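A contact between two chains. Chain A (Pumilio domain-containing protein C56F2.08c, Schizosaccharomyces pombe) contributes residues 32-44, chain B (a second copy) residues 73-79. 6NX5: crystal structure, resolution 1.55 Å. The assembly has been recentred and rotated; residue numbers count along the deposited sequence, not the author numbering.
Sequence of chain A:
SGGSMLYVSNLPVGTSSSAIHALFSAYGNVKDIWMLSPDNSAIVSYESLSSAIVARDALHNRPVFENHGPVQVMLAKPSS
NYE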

# COMPACT_ATOMS: atom_id res chain seq x y z
N ASP A 32 6.48 -5.23 8.89
CA ASP A 32 7.19 -5.01 7.64
C ASP A 32 6.97 -3.56 7.26
O ASP A 32 5.99 -2.94 7.68
CB ASP A 32 6.68 -5.93 6.53
CG ASP A 32 7.37 -7.28 6.51
OD1 ASP A 32 8.61 -7.32 6.61
OD2 ASP A 32 6.66 -8.30 6.43
N ILE A 33 7.90 -3.04 6.46
CA ILE A 33 7.79 -1.70 5.87
C ILE A 33 8.22 -1.81 4.42
O ILE A 33 9.22 -2.47 4.11
CB ILE A 33 8.66 -0.67 6.61
CG1 ILE A 33 8.18 -0.53 8.05
CG2 ILE A 33 8.63 0.68 5.89
CD1 ILE A 33 9.19 0.16 8.94
N TRP A 34 7.45 -1.20 3.52
CA TRP A 34 7.82 -1.04 2.12
C TRP A 34 7.83 0.45 1.77
O TRP A 34 6.93 1.19 2.18
CB TRP A 34 6.85 -1.74 1.17
CG TRP A 34 6.75 -3.22 1.36
CD1 TRP A 34 7.37 -4.16 0.61
CD2 TRP A 34 5.96 -3.91 2.32
NE1 TRP A 34 7.03 -5.42 1.06
CE2 TRP A 34 6.16 -5.29 2.11
CE3 TRP A 34 5.10 -3.50 3.35
CZ2 TRP A 34 5.53 -6.26 2.88
CZ3 TRP A 34 4.47 -4.48 4.11
CH2 TRP A 34 4.69 -5.84 3.87
N MET A 35 8.83 0.89 1.02
CA MET A 35 8.90 2.27 0.58
C MET A 35 8.40 2.38 -0.85
O MET A 35 8.71 1.54 -1.69
CB MET A 35 10.34 2.80 0.66
CG MET A 35 10.93 2.70 2.05
SD MET A 35 10.02 3.64 3.28
CE MET A 35 10.33 5.32 2.69
N LEU A 36 7.61 3.42 -1.12
CA LEU A 36 7.09 3.68 -2.46
C LEU A 36 7.90 4.76 -3.16
O LEU A 36 7.34 5.60 -3.87
CB LEU A 36 5.62 4.07 -2.40
CG LEU A 36 4.67 2.95 -1.96
CD1 LEU A 36 3.26 3.46 -1.69
CD2 LEU A 36 4.63 1.84 -2.99
N SER A 37 9.21 4.74 -2.95
CA SER A 37 10.10 5.67 -3.64
C SER A 37 9.96 5.50 -5.15
O SER A 37 9.75 4.39 -5.64
CB SER A 37 11.54 5.43 -3.20
OG SER A 37 11.62 5.15 -1.81
N PRO A 38 10.09 6.58 -5.92
CA PRO A 38 10.53 7.91 -5.46
C PRO A 38 9.43 8.77 -4.85
O PRO A 38 9.69 9.93 -4.53
CB PRO A 38 11.05 8.54 -6.75
CG PRO A 38 10.13 8.00 -7.79
CD PRO A 38 9.86 6.57 -7.38
N ASP A 39 8.23 8.22 -4.69
CA ASP A 39 7.18 8.98 -4.02
C ASP A 39 7.44 9.04 -2.52
O ASP A 39 8.11 8.17 -1.94
CB ASP A 39 5.80 8.38 -4.30
CG ASP A 39 4.68 9.32 -3.95
OD1 ASP A 39 4.85 10.55 -4.17
OD2 ASP A 39 3.62 8.86 -3.46
N ASN A 40 6.91 10.08 -1.89
CA ASN A 40 7.07 10.26 -0.45
C ASN A 40 6.00 9.47 0.30
O ASN A 40 5.29 10.02 1.15
CB ASN A 40 7.03 11.74 -0.10
CG ASN A 40 5.73 12.43 -0.50
OD1 ASN A 40 5.08 12.05 -1.47
ND2 ASN A 40 5.34 13.47 0.26
N SER A 41 5.88 8.18 0.01
CA SER A 41 4.88 7.33 0.65
C SER A 41 5.49 5.99 1.05
O SER A 41 6.57 5.60 0.61
CB SER A 41 3.66 7.09 -0.27
OG SER A 41 3.08 8.32 -0.66
N ALA A 42 4.77 5.27 1.92
CA ALA A 42 5.24 3.98 2.40
C ALA A 42 4.05 3.14 2.84
O ALA A 42 2.92 3.62 2.96
CB ALA A 42 6.24 4.14 3.56
N ILE A 43 4.32 1.85 3.05
CA ILE A 43 3.34 0.90 3.56
C ILE A 43 3.92 0.28 4.81
O ILE A 43 5.09 -0.14 4.83
CB ILE A 43 3.01 -0.20 2.53
CG1 ILE A 43 2.35 0.42 1.31
CG2 ILE A 43 2.08 -1.24 3.18
CD1 ILE A 43 2.31 -0.52 0.13
N VAL A 44 3.11 0.24 5.87
CA VAL A 44 3.53 -0.26 7.17
C VAL A 44 2.55 -1.34 7.59
O VAL A 44 1.33 -1.13 7.51
CB VAL A 44 3.56 0.85 8.24
CG1 VAL A 44 3.99 0.27 9.58
CG2 VAL A 44 4.45 2.00 7.82
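Chain B, residues 73-79: VMLAKPS

Edge strands carry backbone groups with no partner in their own sheet, and two copies of a protein can meet by pairing them, leaving the side chains to fit around the join. The contact between these two copies illustrates the principle. On chain A, the strand through Ile A33, Trp A34 and Met A35 is already paired on one edge with its own hairpin partner, Trp A34 N donating to Ile A43 O at 2.9 Å. Its other edge receives chain B, which lies extended and antiparallel, so that Pro B78 falls beside Trp A34, Lys B77 beside Met A35 and Ala B76 beside Leu A36.

The junction is short but well formed. Met A35 N donates to Lys B77 O at 2.8 Å, and Lys B77 N returns the bond to Met A35 O at 2.7 Å, both nearly straight. At the next step the pairing loosens: Ser B79 N reaches Ile A33 O at 3.3 Å in a weak bond, while Ser B79 OG donates to the same Ile A33 O at 2.8 Å and a water links Ile A33 O with Ser B79 N.

The shapes then fit around this frame. Ala B76 is the small residue among larger neighbours: Ala B76 CB lies 3.7 Å from Trp A34 CB, 3.9 Å from Leu A36 CD2 and 4.3 Å from Ile A43 CD1, so the methyl occupies the space framed by those three side chains. Pro B78 shares a sheet face with Trp A34, its CB 3.8 Å from Trp A34 CD1. Farther along, Met B74 supplies the long projection. Met B74 CB lies 4.1 Å from Leu A36 CD2, and its tip lies against the turn, where Met B74 CE is 3.3 Å from Leu A36 O and 3.6 Å from Asp A39 CB. Lys B77 and Met A35 share a sheet face, but their ends lead away from the contact.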

# COMPACT_ATOMS: atom_id res chain seq x y z
N VAL B 73 0.61 2.35 -11.02
CA VAL B 73 1.13 1.14 -10.40
C VAL B 73 2.54 1.43 -9.90
O VAL B 73 3.44 1.72 -10.70
CB VAL B 73 1.11 -0.05 -11.38
CG1 VAL B 73 1.66 -1.32 -10.72
CG2 VAL B 73 -0.32 -0.27 -11.88
N MET B 74 2.72 1.40 -8.58
CA MET B 74 4.00 1.70 -7.95
C MET B 74 4.57 0.45 -7.31
O MET B 74 3.88 -0.23 -6.55
CB MET B 74 3.83 2.79 -6.89
CG MET B 74 3.30 4.08 -7.47
SD MET B 74 3.63 5.45 -6.35
CE MET B 74 5.41 5.54 -6.54
N LEU B 75 5.86 0.19 -7.55
CA LEU B 75 6.55 -0.89 -6.87
C LEU B 75 6.77 -0.52 -5.41
O LEU B 75 7.20 0.59 -5.10
CB LEU B 75 7.89 -1.17 -7.55
CG LEU B 75 8.05 -1.76 -8.95
CD1 LEU B 75 9.51 -2.15 -9.16
CD2 LEU B 75 7.15 -2.97 -9.18
N ALA B 76 6.49 -1.46 -4.51
CA ALA B 76 6.70 -1.29 -3.08
C ALA B 76 8.03 -1.92 -2.72
O ALA B 76 8.18 -3.15 -2.77
CB ALA B 76 5.55 -1.91 -2.28
N LYS B 77 9.00 -1.08 -2.39
CA LYS B 77 10.36 -1.53 -2.18
C LYS B 77 10.51 -2.08 -0.77
O LYS B 77 10.36 -1.33 0.20
CB LYS B 77 11.34 -0.39 -2.42
CG LYS B 77 12.80 -0.80 -2.34
CD LYS B 77 13.28 -1.39 -3.66
CE LYS B 77 13.40 -0.32 -4.74
NZ LYS B 77 13.99 -0.86 -6.00
N PRO B 78 10.84 -3.36 -0.61
CA PRO B 78 10.89 -3.95 0.72
C PRO B 78 12.12 -3.48 1.49
O PRO B 78 13.10 -3.00 0.92
CB PRO B 78 10.97 -5.45 0.43
CG PRO B 78 11.68 -5.51 -0.88
CD PRO B 78 11.24 -4.31 -1.66
N SER B 79 12.04 -3.63 2.80
CA SER B 79 13.14 -3.31 3.68
C SER B 79 13.23 -4.35 4.79
O SER B 79 13.20 -5.55 4.51
CB SER B 79 12.98 -1.90 4.27
OG SER B 79 11.79 -1.81 5.02
O HOH W 1 9.49 -5.10 3.48